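Local coordinates for glycosyl hydrolases family 2, sugar binding domain protein (Bacteroides uniformis str. 3978 T3 ii, PDB 6D1P) that probably hydrolyses O-glycosidic bonds as a family 2 beta-glucuronidase from a bacterium of the human gut, at residues G90-M95 / I166-S171; F37-M42 / N84-P89; G220-D225 / Y266-K271; I209-D214 / F303-F308. All blocks are in the same frame, centred on the assembly; numbering follows the deposited sequence.

Contact 1: G90-M95 / I166-S171; sequences GWYRTM and IRCDNS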
# COMPACT_ATOMS: atom_id res chain seq x y z
N GLY A 90 6.93 -8.41 -0.67
CA GLY A 90 5.99 -8.91 -1.66
C GLY A 90 6.45 -10.28 -2.10
O GLY A 90 7.61 -10.65 -1.88
N TRP A 91 5.54 -11.03 -2.72
CA TRP A 91 5.79 -12.44 -3.02
C TRP A 91 5.50 -12.76 -4.48
O TRP A 91 4.52 -12.28 -5.05
CB TRP A 91 4.93 -13.35 -2.15
CG TRP A 91 5.40 -13.61 -0.73
CD1 TRP A 91 5.07 -12.90 0.39
CD2 TRP A 91 6.24 -14.68 -0.29
NE1 TRP A 91 5.66 -13.46 1.50
CE2 TRP A 91 6.39 -14.55 1.11
CE3 TRP A 91 6.89 -15.74 -0.94
CZ2 TRP A 91 7.16 -15.43 1.86
CZ3 TRP A 91 7.65 -16.61 -0.19
CH2 TRP A 91 7.78 -16.45 1.19
N TYR A 92 6.32 -13.64 -5.06
CA TYR A 92 6.05 -14.21 -6.37
C TYR A 92 5.92 -15.73 -6.26
O TYR A 92 6.55 -16.35 -5.40
CB TYR A 92 7.16 -13.90 -7.37
CG TYR A 92 7.42 -12.44 -7.62
CD1 TYR A 92 8.26 -11.70 -6.78
CD2 TYR A 92 6.90 -11.81 -8.73
CE1 TYR A 92 8.54 -10.37 -7.04
CE2 TYR A 92 7.17 -10.49 -9.00
CZ TYR A 92 7.99 -9.77 -8.15
OH TYR A 92 8.24 -8.44 -8.43
N ARG A 93 5.12 -16.33 -7.15
CA ARG A 93 5.01 -17.79 -7.17
C ARG A 93 4.63 -18.27 -8.56
O ARG A 93 3.95 -17.57 -9.32
CB ARG A 93 3.98 -18.30 -6.16
CG ARG A 93 2.56 -17.85 -6.43
CD ARG A 93 1.61 -18.35 -5.32
NE ARG A 93 0.22 -18.04 -5.63
CZ ARG A 93 -0.78 -18.09 -4.75
NH1 ARG A 93 -0.57 -18.45 -3.49
NH2 ARG A 93 -2.00 -17.78 -5.15
N THR A 94 5.10 -19.47 -8.89
CA THR A 94 4.80 -20.08 -10.18
C THR A 94 5.07 -21.58 -10.12
O THR A 94 5.53 -22.12 -9.11
CB THR A 94 5.60 -19.46 -11.32
OG1 THR A 94 5.10 -19.97 -12.55
CG2 THR A 94 7.08 -19.87 -11.23
N MET A 95 4.82 -22.24 -11.26
CA MET A 95 4.99 -23.68 -11.44
C MET A 95 6.00 -23.91 -12.55
O MET A 95 5.86 -23.34 -13.64
CB MET A 95 3.65 -24.32 -11.83
CG MET A 95 3.20 -25.42 -10.91
SD MET A 95 2.78 -24.80 -9.29
CE MET A 95 1.03 -24.43 -9.54
N ILE A 166 9.14 -16.79 -4.39
CA ILE A 166 10.24 -15.87 -4.14
C ILE A 166 9.69 -14.66 -3.40
O ILE A 166 8.76 -14.01 -3.89
CB ILE A 166 10.92 -15.43 -5.44
CG1 ILE A 166 11.38 -16.66 -6.21
CG2 ILE A 166 12.10 -14.54 -5.11
CD1 ILE A 166 11.80 -16.37 -7.60
N ARG A 167 10.28 -14.37 -2.25
CA ARG A 167 9.92 -13.21 -1.45
C ARG A 167 10.96 -12.12 -1.70
O ARG A 167 12.15 -12.35 -1.51
CB ARG A 167 9.86 -13.57 0.04
CG ARG A 167 9.45 -12.44 0.99
CD ARG A 167 9.57 -12.90 2.46
NE ARG A 167 9.03 -11.95 3.44
CZ ARG A 167 9.71 -10.92 3.93
NH1 ARG A 167 10.96 -10.67 3.52
NH2 ARG A 167 9.15 -10.12 4.83
N CYS A 168 10.51 -10.95 -2.16
CA CYS A 168 11.37 -9.78 -2.32
C CYS A 168 10.94 -8.70 -1.35
O CYS A 168 9.76 -8.54 -1.06
CB CYS A 168 11.32 -9.21 -3.74
SG CYS A 168 12.15 -10.24 -4.94
N ASP A 169 11.92 -7.95 -0.84
CA ASP A 169 11.62 -6.92 0.13
C ASP A 169 12.51 -5.70 -0.14
O ASP A 169 13.72 -5.85 -0.31
CB ASP A 169 11.82 -7.44 1.56
CG ASP A 169 11.68 -6.35 2.59
OD1 ASP A 169 10.58 -6.19 3.13
OD2 ASP A 169 12.68 -5.64 2.86
N ASN A 170 11.88 -4.52 -0.19
CA ASN A 170 12.59 -3.25 -0.25
C ASN A 170 12.13 -2.34 0.90
O ASN A 170 11.93 -1.14 0.72
CB ASN A 170 12.42 -2.57 -1.62
CG ASN A 170 11.00 -2.01 -1.83
OD1 ASN A 170 10.02 -2.48 -1.22
ND2 ASN A 170 10.88 -1.01 -2.69
N SER A 171 11.96 -2.92 2.08
CA SER A 171 11.77 -2.11 3.28
C SER A 171 12.99 -1.21 3.51
O SER A 171 14.12 -1.55 3.16
CB SER A 171 11.53 -2.98 4.51
OG SER A 171 10.42 -3.84 4.33
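Two antiparallel strands run side by side here, and their main chains carry most of the polar traffic. Gly-90 and Cys-168 form a hydrogen-bonded pair, with Gly-90 N to Cys-168 O at 2.9 Å, nearly along the C=O axis, and the reverse bond from Cys-168 N to Gly-90 O. Tyr-92 and Ile-166 form the next such pair: Tyr-92 N meets Ile-166 O at 2.7 Å in the carbonyl plane, while Ile-166 N reaches Tyr-92 O from above its carbonyl plane. Between them, Trp-91 and Arg-167 are a non-hydrogen-bonded pair.

The main side-chain packing is CH-pi. Trp-91 CG stands anti to its carbonyl carbon (chi1 -80°), Arg-167 CG anti to its backbone N (chi1 -178°), so the aliphatic arm crosses the indole. Arg-167 CB sits 3.5 Å from the centroid of the Trp-91 six-membered ring, almost straight above it, and Arg-167 CD lies 3.5 Å from Trp-91 CZ2. The guanidinium is turned 81° from the indole plane. Both polar ends go to Asp-41, whose OD1 takes the Trp-91 NE1 hydrogen bond and a salt bridge from Arg-167 NE.

On the other face, Cys-168 SG approaches Tyr-92 CE1 obliquely at 4.2 Å, and Tyr-92 OH bonds to His-71. At the strand end, Asp-169 OD2 accepts from Ser-171 N, an Asx turn.

Within the antiparallel sheet of the sugar-binding domain, strand 35-38 flanks 89-96 and strand 117-122 flanks 162-169, so this pair is interior; Trp-35 and Thr-118 cover Ile-166.

Contact 2: F37-M42 / N84-P89; sequences FIRQDM and NYYQGP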
# COMPACT_ATOMS: atom_id res chain seq x y z
N PHE A 37 1.88 -12.55 -8.28
CA PHE A 37 2.55 -11.60 -7.40
C PHE A 37 1.54 -10.95 -6.47
O PHE A 37 0.40 -10.69 -6.86
CB PHE A 37 3.29 -10.54 -8.23
CG PHE A 37 3.60 -9.31 -7.46
CD1 PHE A 37 4.65 -9.30 -6.55
CD2 PHE A 37 2.80 -8.19 -7.59
CE1 PHE A 37 4.92 -8.17 -5.79
CE2 PHE A 37 3.07 -7.05 -6.85
CZ PHE A 37 4.13 -7.04 -5.95
N ILE A 38 1.94 -10.69 -5.22
CA ILE A 38 1.12 -9.93 -4.28
C ILE A 38 2.03 -8.99 -3.51
O ILE A 38 3.12 -9.39 -3.09
CB ILE A 38 0.29 -10.84 -3.33
CG1 ILE A 38 -0.71 -10.01 -2.54
CG2 ILE A 38 1.16 -11.59 -2.34
CD1 ILE A 38 -1.65 -10.87 -1.72
N ARG A 39 1.59 -7.76 -3.29
CA ARG A 39 2.44 -6.74 -2.68
C ARG A 39 2.23 -6.64 -1.16
O ARG A 39 1.82 -5.62 -0.61
CB ARG A 39 2.23 -5.39 -3.36
CG ARG A 39 3.31 -4.42 -2.99
CD ARG A 39 3.26 -3.20 -3.83
NE ARG A 39 2.34 -2.20 -3.29
CZ ARG A 39 2.28 -0.95 -3.77
NH1 ARG A 39 3.10 -0.57 -4.76
NH2 ARG A 39 1.42 -0.08 -3.24
N GLN A 40 2.56 -7.74 -0.49
CA GLN A 40 2.49 -7.82 0.96
C GLN A 40 3.15 -9.12 1.38
O GLN A 40 3.44 -9.99 0.56
CB GLN A 40 1.06 -7.76 1.48
CG GLN A 40 0.18 -8.93 1.04
CD GLN A 40 -1.20 -8.86 1.68
OE1 GLN A 40 -2.09 -8.18 1.19
NE2 GLN A 40 -1.36 -9.55 2.80
N ASP A 41 3.44 -9.22 2.67
CA ASP A 41 3.97 -10.45 3.21
C ASP A 41 2.82 -11.43 3.36
O ASP A 41 1.66 -11.03 3.50
CB ASP A 41 4.63 -10.20 4.57
CG ASP A 41 5.81 -11.14 4.83
OD1 ASP A 41 6.25 -11.90 3.93
OD2 ASP A 41 6.32 -11.13 5.98
N MET A 42 3.14 -12.71 3.34
CA MET A 42 2.14 -13.71 3.65
C MET A 42 2.43 -14.31 5.01
O MET A 42 3.50 -14.08 5.60
CB MET A 42 2.10 -14.76 2.54
CG MET A 42 1.70 -14.14 1.22
SD MET A 42 -0.02 -13.57 1.24
CE MET A 42 -0.87 -15.16 1.14
N ASN A 84 3.74 7.82 -0.90
CA ASN A 84 5.12 7.38 -0.80
C ASN A 84 5.27 6.07 -1.55
O ASN A 84 4.46 5.16 -1.38
CB ASN A 84 5.52 7.19 0.65
CG ASN A 84 5.32 8.42 1.49
OD1 ASN A 84 5.67 9.55 1.09
ND2 ASN A 84 4.76 8.23 2.69
N TYR A 85 6.33 5.96 -2.35
CA TYR A 85 6.52 4.72 -3.09
C TYR A 85 6.67 3.56 -2.11
O TYR A 85 7.20 3.73 -1.01
CB TYR A 85 7.73 4.83 -4.04
CG TYR A 85 9.12 4.59 -3.47
CD1 TYR A 85 9.82 3.42 -3.78
CD2 TYR A 85 9.76 5.53 -2.68
CE1 TYR A 85 11.09 3.20 -3.31
CE2 TYR A 85 11.04 5.32 -2.19
CZ TYR A 85 11.71 4.14 -2.52
OH TYR A 85 12.98 3.89 -2.06
N TYR A 86 6.16 2.40 -2.51
CA TYR A 86 6.02 1.28 -1.59
C TYR A 86 7.38 0.72 -1.20
O TYR A 86 8.23 0.45 -2.06
CB TYR A 86 5.14 0.20 -2.23
CG TYR A 86 5.06 -1.05 -1.40
CD1 TYR A 86 4.17 -1.13 -0.32
CD2 TYR A 86 5.88 -2.13 -1.66
CE1 TYR A 86 4.09 -2.27 0.46
CE2 TYR A 86 5.82 -3.27 -0.88
CZ TYR A 86 4.91 -3.34 0.17
OH TYR A 86 4.85 -4.47 0.95
N GLN A 87 7.61 0.54 0.11
CA GLN A 87 8.88 0.01 0.62
C GLN A 87 8.55 -1.09 1.62
O GLN A 87 8.24 -0.81 2.79
CB GLN A 87 9.75 1.10 1.25
CG GLN A 87 10.25 2.11 0.27
CD GLN A 87 11.11 3.18 0.92
OE1 GLN A 87 10.62 4.03 1.68
NE2 GLN A 87 12.39 3.13 0.64
N GLY A 88 8.63 -2.33 1.17
CA GLY A 88 8.17 -3.44 1.96
C GLY A 88 8.26 -4.77 1.23
O GLY A 88 8.90 -4.89 0.18
N PRO A 89 7.63 -5.79 1.78
CA PRO A 89 7.73 -7.13 1.20
C PRO A 89 6.64 -7.41 0.16
O PRO A 89 5.60 -6.76 0.10
CB PRO A 89 7.56 -8.03 2.43
CG PRO A 89 6.56 -7.25 3.29
CD PRO A 89 6.98 -5.80 3.11
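Tyr-86, Arg-39 and Pro-89 carry this contact. The guanidinium of Arg-39 lies flat on the Tyr-86 ring, planes 6° apart and centres 4.3 Å apart, in an offset stack. The offset puts Arg-39 CZ over the start of the tyrosine side chain, 3.4 Å from Tyr-86 CB, while Arg-39 CG rests on the same ring face, 3.7 Å from its centroid. A bend at chi3 (86°) lets the arginine chain run along the ring and still lay its charged end flat. Arg-39 NH1 forms a salt bridge with Asp-77, whose OD2 accepts from Tyr-86 N, so one carboxylate holds both partners of the stack.

At the far end of the ring, Tyr-86 OH donates to Pro-89 O at 2.6 Å, on a lone pair in the carbonyl plane; this bond ties 86 to 89 and steadies the ring. Pro-89 presses its CG against Asp-41 CB at 3.8 Å. Just beyond, Gln-40 NE2 meets Gln-87 of the second subunit in a weak hydrogen bond, which places the contact at the dimer interface.

Arg-39 is the centre of an inverse gamma turn, and its stack on tyrosine belongs to the second shell of a potassium site, since Asp-77 binds that ion.

Contact 3: G220-D225 / Y266-K271; sequences GSISID and YQISLK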
# COMPACT_ATOMS: atom_id res chain seq x y z
N GLY A 220 49.74 -8.17 -28.25
CA GLY A 220 48.66 -8.43 -27.34
C GLY A 220 48.92 -9.71 -26.58
O GLY A 220 49.56 -10.64 -27.08
N SER A 221 48.43 -9.74 -25.36
CA SER A 221 48.52 -10.92 -24.53
C SER A 221 47.13 -11.24 -23.98
O SER A 221 46.36 -10.34 -23.66
CB SER A 221 49.52 -10.69 -23.40
OG SER A 221 50.08 -11.92 -23.01
N ILE A 222 46.82 -12.53 -23.89
CA ILE A 222 45.54 -13.01 -23.37
C ILE A 222 45.87 -13.99 -22.26
O ILE A 222 46.22 -15.14 -22.53
CB ILE A 222 44.66 -13.67 -24.43
CG1 ILE A 222 44.54 -12.79 -25.67
CG2 ILE A 222 43.28 -13.99 -23.85
CD1 ILE A 222 43.85 -13.48 -26.84
N SER A 223 45.73 -13.56 -21.01
CA SER A 223 45.80 -14.49 -19.89
C SER A 223 44.38 -14.95 -19.57
O SER A 223 43.47 -14.13 -19.47
CB SER A 223 46.46 -13.83 -18.69
OG SER A 223 46.28 -14.62 -17.52
N ILE A 224 44.20 -16.27 -19.44
CA ILE A 224 42.88 -16.85 -19.23
C ILE A 224 42.94 -17.79 -18.04
O ILE A 224 43.70 -18.77 -18.05
CB ILE A 224 42.37 -17.59 -20.47
CG1 ILE A 224 42.16 -16.60 -21.61
CG2 ILE A 224 41.07 -18.30 -20.18
CD1 ILE A 224 41.52 -17.22 -22.81
N ASP A 225 42.13 -17.51 -17.02
CA ASP A 225 42.03 -18.33 -15.82
C ASP A 225 40.64 -18.95 -15.75
O ASP A 225 39.64 -18.24 -15.88
CB ASP A 225 42.30 -17.51 -14.56
CG ASP A 225 43.62 -16.78 -14.62
OD1 ASP A 225 44.62 -17.40 -15.06
OD2 ASP A 225 43.67 -15.59 -14.23
N TYR A 266 46.18 -20.10 -18.78
CA TYR A 266 46.68 -20.19 -20.14
C TYR A 266 46.97 -18.78 -20.60
O TYR A 266 46.23 -17.86 -20.28
CB TYR A 266 45.66 -20.86 -21.07
CG TYR A 266 45.12 -22.15 -20.49
CD1 TYR A 266 43.98 -22.15 -19.69
CD2 TYR A 266 45.77 -23.36 -20.71
CE1 TYR A 266 43.49 -23.31 -19.15
CE2 TYR A 266 45.28 -24.53 -20.17
CZ TYR A 266 44.14 -24.51 -19.39
OH TYR A 266 43.65 -25.68 -18.85
N GLN A 267 48.07 -18.61 -21.34
CA GLN A 267 48.44 -17.29 -21.84
C GLN A 267 48.80 -17.38 -23.31
O GLN A 267 49.74 -18.09 -23.69
CB GLN A 267 49.57 -16.68 -21.02
CG GLN A 267 49.63 -15.18 -21.20
CD GLN A 267 50.84 -14.60 -20.53
OE1 GLN A 267 51.72 -14.05 -21.20
NE2 GLN A 267 50.90 -14.72 -19.21
N ILE A 268 48.08 -16.63 -24.13
CA ILE A 268 48.15 -16.69 -25.58
C ILE A 268 48.77 -15.40 -26.08
O ILE A 268 48.59 -14.32 -25.49
CB ILE A 268 46.75 -16.96 -26.17
CG1 ILE A 268 46.30 -18.39 -25.85
CG2 ILE A 268 46.73 -16.71 -27.67
CD1 ILE A 268 45.11 -18.48 -24.91
N SER A 269 49.53 -15.51 -27.16
CA SER A 269 50.25 -14.41 -27.79
C SER A 269 49.48 -13.92 -29.01
O SER A 269 48.73 -14.68 -29.62
CB SER A 269 51.66 -14.86 -28.19
OG SER A 269 51.68 -16.24 -28.57
N LEU A 270 49.68 -12.65 -29.37
CA LEU A 270 48.96 -12.08 -30.51
C LEU A 270 49.60 -10.78 -30.96
O LEU A 270 49.85 -9.90 -30.14
CB LEU A 270 47.48 -11.84 -30.17
CG LEU A 270 46.57 -11.21 -31.22
CD1 LEU A 270 46.29 -12.14 -32.40
CD2 LEU A 270 45.26 -10.79 -30.57
N LYS A 271 49.82 -10.66 -32.27
CA LYS A 271 50.47 -9.52 -32.90
C LYS A 271 49.43 -8.54 -33.44
O LYS A 271 48.35 -8.95 -33.86
CB LYS A 271 51.40 -9.98 -34.03
CG LYS A 271 52.90 -10.19 -33.65
CD LYS A 271 53.14 -10.81 -32.25
CE LYS A 271 52.64 -12.27 -32.11
NZ LYS A 271 52.84 -12.81 -30.73
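This is a regular antiparallel strand pair in the beta-sandwich region of the family 2 fold, joining the central strand 219-229 of a three-stranded sheet to the outermost strand 263-271. Five residue pairs lie in register, from Gly-220 opposite Leu-270 to Ile-224 opposite Tyr-266.

Three of those pairs are hydrogen-bonded. In the middle one, Ile-222 N meets Ile-268 O at 3.0 Å in the carbonyl plane, and Ile-268 N returns to Ile-222 O at 2.9 Å from above that carbonyl's plane. Ile-224 N reaches Tyr-266 O at 2.7 Å, nearly along the C=O axis, and Tyr-266 N answers to Ile-224 O. The Gly-220 end is less even: Gly-220 N bonds to Leu-270 O at 2.6 Å, but the return bond from Leu-270 N is weak, bent to 121° at the hydrogen.

Side chains alternate. One face bears Ile-222, Ile-224, Tyr-266, Ile-268 and Leu-270. Ile-222 and Ile-268 stand directly across from each other, CB to CB 4.3 Å, and Ile-224 CD1 reaches diagonally to Ile-268 CD1, also 4.3 Å. Phe-305 packs on Ile-222 and Leu-270, Cys-286 on Ile-224, and Ile-256 on Ile-268, while Tyr-266 OH bonds to Ser-258. The other face bears Ser-221, Ser-223, Gln-267 and Ser-269; Gln-267, with CG anti to its backbone N and its chain extended, brings OE1 within 3.2 Å of Ser-221 OG.

Such a split makes the pair amphipathic: the isoleucine face belongs to the interior of a beta-sandwich, the serine and glutamine face to its more exposed outside.

Contact 4: I209-D214 / F303-F308; sequences IEATTD and FGFRHF. With GOL (glycerol), chain E.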
# COMPACT_ATOMS: atom_id res chain seq x y z
N ILE A 209 39.29 -13.34 -18.18
CA ILE A 209 40.00 -13.09 -19.43
C ILE A 209 40.61 -11.70 -19.34
O ILE A 209 39.89 -10.70 -19.32
CB ILE A 209 39.09 -13.20 -20.65
CG1 ILE A 209 38.43 -14.58 -20.69
CG2 ILE A 209 39.88 -12.97 -21.93
CD1 ILE A 209 37.59 -14.81 -21.92
N GLU A 210 41.95 -11.63 -19.30
CA GLU A 210 42.67 -10.37 -19.24
C GLU A 210 43.45 -10.19 -20.53
O GLU A 210 44.52 -10.79 -20.72
CB GLU A 210 43.58 -10.32 -18.03
CG GLU A 210 42.87 -10.53 -16.70
CD GLU A 210 43.77 -10.16 -15.53
OE1 GLU A 210 44.77 -9.44 -15.75
OE2 GLU A 210 43.48 -10.58 -14.39
N ALA A 211 42.91 -9.39 -21.43
CA ALA A 211 43.61 -8.99 -22.63
C ALA A 211 44.41 -7.74 -22.32
O ALA A 211 43.87 -6.77 -21.78
CB ALA A 211 42.63 -8.73 -23.78
N THR A 212 45.70 -7.76 -22.66
CA THR A 212 46.62 -6.67 -22.41
C THR A 212 47.30 -6.27 -23.71
O THR A 212 47.64 -7.14 -24.53
CB THR A 212 47.65 -7.07 -21.33
OG1 THR A 212 48.38 -8.21 -21.78
CG2 THR A 212 46.95 -7.46 -20.05
N THR A 213 47.48 -4.97 -23.91
CA THR A 213 48.13 -4.48 -25.11
C THR A 213 48.88 -3.20 -24.78
O THR A 213 48.53 -2.47 -23.84
CB THR A 213 47.12 -4.23 -26.25
OG1 THR A 213 47.82 -3.99 -27.48
CG2 THR A 213 46.26 -3.03 -25.94
N ASP A 214 49.92 -2.92 -25.55
CA ASP A 214 50.67 -1.70 -25.33
C ASP A 214 49.92 -0.52 -25.94
O ASP A 214 48.99 -0.67 -26.74
CB ASP A 214 52.05 -1.81 -25.96
CG ASP A 214 51.97 -1.99 -27.44
OD1 ASP A 214 51.81 -3.15 -27.88
OD2 ASP A 214 51.97 -0.97 -28.15
N PHE A 303 35.67 -10.14 -25.23
CA PHE A 303 36.65 -9.30 -24.56
C PHE A 303 37.26 -8.38 -25.61
O PHE A 303 36.87 -8.40 -26.78
CB PHE A 303 37.72 -10.15 -23.86
CG PHE A 303 38.46 -11.08 -24.77
CD1 PHE A 303 37.95 -12.33 -25.06
CD2 PHE A 303 39.66 -10.69 -25.34
CE1 PHE A 303 38.62 -13.19 -25.90
CE2 PHE A 303 40.35 -11.55 -26.18
CZ PHE A 303 39.83 -12.80 -26.46
N GLY A 304 38.20 -7.56 -25.18
CA GLY A 304 38.74 -6.52 -26.04
C GLY A 304 40.16 -6.15 -25.67
O GLY A 304 40.56 -6.20 -24.50
N PHE A 305 40.93 -5.77 -26.68
CA PHE A 305 42.28 -5.26 -26.50
C PHE A 305 42.21 -3.74 -26.47
O PHE A 305 41.80 -3.11 -27.44
CB PHE A 305 43.21 -5.76 -27.62
CG PHE A 305 43.49 -7.25 -27.55
CD1 PHE A 305 42.72 -8.15 -28.26
CD2 PHE A 305 44.53 -7.73 -26.77
CE1 PHE A 305 42.97 -9.50 -28.18
CE2 PHE A 305 44.79 -9.09 -26.70
CZ PHE A 305 44.00 -9.97 -27.41
N ARG A 306 42.60 -3.15 -25.35
CA ARG A 306 42.64 -1.70 -25.28
C ARG A 306 43.64 -1.30 -24.21
O ARG A 306 43.95 -2.07 -23.29
CB ARG A 306 41.27 -1.10 -24.98
CG ARG A 306 40.51 -1.84 -23.88
CD ARG A 306 39.97 -0.88 -22.88
NE ARG A 306 39.41 -1.54 -21.71
CZ ARG A 306 40.13 -2.13 -20.75
NH1 ARG A 306 41.45 -2.17 -20.83
NH2 ARG A 306 39.53 -2.67 -19.70
N HIS A 307 44.16 -0.09 -24.34
CA HIS A 307 45.13 0.44 -23.40
C HIS A 307 44.68 1.83 -23.02
O HIS A 307 44.31 2.63 -23.89
CB HIS A 307 46.55 0.47 -24.00
CG HIS A 307 47.56 1.16 -23.12
ND1 HIS A 307 47.59 2.53 -22.95
CD2 HIS A 307 48.56 0.66 -22.36
CE1 HIS A 307 48.57 2.84 -22.12
NE2 HIS A 307 49.17 1.73 -21.75
N PHE A 308 44.73 2.13 -21.73
CA PHE A 308 44.24 3.42 -21.28
C PHE A 308 45.07 3.86 -20.09
O PHE A 308 45.70 3.05 -19.41
CB PHE A 308 42.74 3.38 -20.95
CG PHE A 308 42.40 2.55 -19.74
CD1 PHE A 308 42.28 3.14 -18.49
CD2 PHE A 308 42.18 1.19 -19.86
CE1 PHE A 308 41.94 2.38 -17.36
CE2 PHE A 308 41.86 0.42 -18.75
CZ PHE A 308 41.73 1.02 -17.49
C1 GOL E . 39.03 -6.49 -21.58
O1 GOL E . 38.16 -7.26 -22.34
C2 GOL E . 39.59 -7.40 -20.47
O2 GOL E . 40.05 -8.62 -20.98
C3 GOL E . 40.74 -6.58 -19.85
O3 GOL E . 40.92 -7.07 -18.55
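Phe-303 takes the crowded chi1 position, 58°, with CG between the backbone N and the carbonyl carbon, and this swings its ring across the Ile-209 side chain at about a right angle. Phe-305 has CG anti to its carbonyl carbon (chi1 -69°), which brings a face of its ring against Ala-211, and His-307, CG anti to the backbone N (173°), turns its ring edge toward Thr-213.

Methyl groups meet ring faces. Ile-209 CG2 lies 3.9 Å from the Phe-303 centroid and Ala-211 CB 3.9 Å from the Phe-305 centroid, two offset CH-pi contacts. Ala-211 CB also touches Gly-304 O at 3.3 Å. Thr-213 CG2 packs on Arg-306 C at 3.6 Å, and Thr-213 O lies near the plane at the His-307 ring edge, 3.5 Å from CD2.

The two main chains exchange no direct bonds, but a glycerol, probably from the crystallisation liquor, spans them. Its O2 donates to Ile-209 O at 2.7 Å and accepts a nearly straight bond from Ala-211 N at 3.0 Å; its O1 accepts from Gly-304 N at 2.9 Å, and it also bonds to Asn-416 O.

This is the edge of a beta-sandwich, covered by the loop around Asn-416 and Pro-418: outermost strand 203-213 of one sheet faces the end of outermost strand 295-303 of the other, with aromatic rings packed between them.

In the fold
Contacts 1 and 2 share the sheet of the sugar-binding domain, where strands 89-96 and 35-38 are neighbours, and Asp-41 ties the two together. Contact 1 is buried; contact 2 lies at the surface and relies on stacking and charge. Contacts 3 and 4 lie together in a different family 2 region, centres about 10 Å apart, and share a sheet too: backbone bonds link 220-225 to 209-214, and Phe-305 of contact 4 packs on Ile-222 and Leu-270 of contact 3. Contact 3 nests within the loop that contact 4 closes, and both are partly buried. Contacts 1 and 3 are strand ladders, whereas 2 and 4 depend on side chains. Centres of the two groups are about 41 to 49 Å apart.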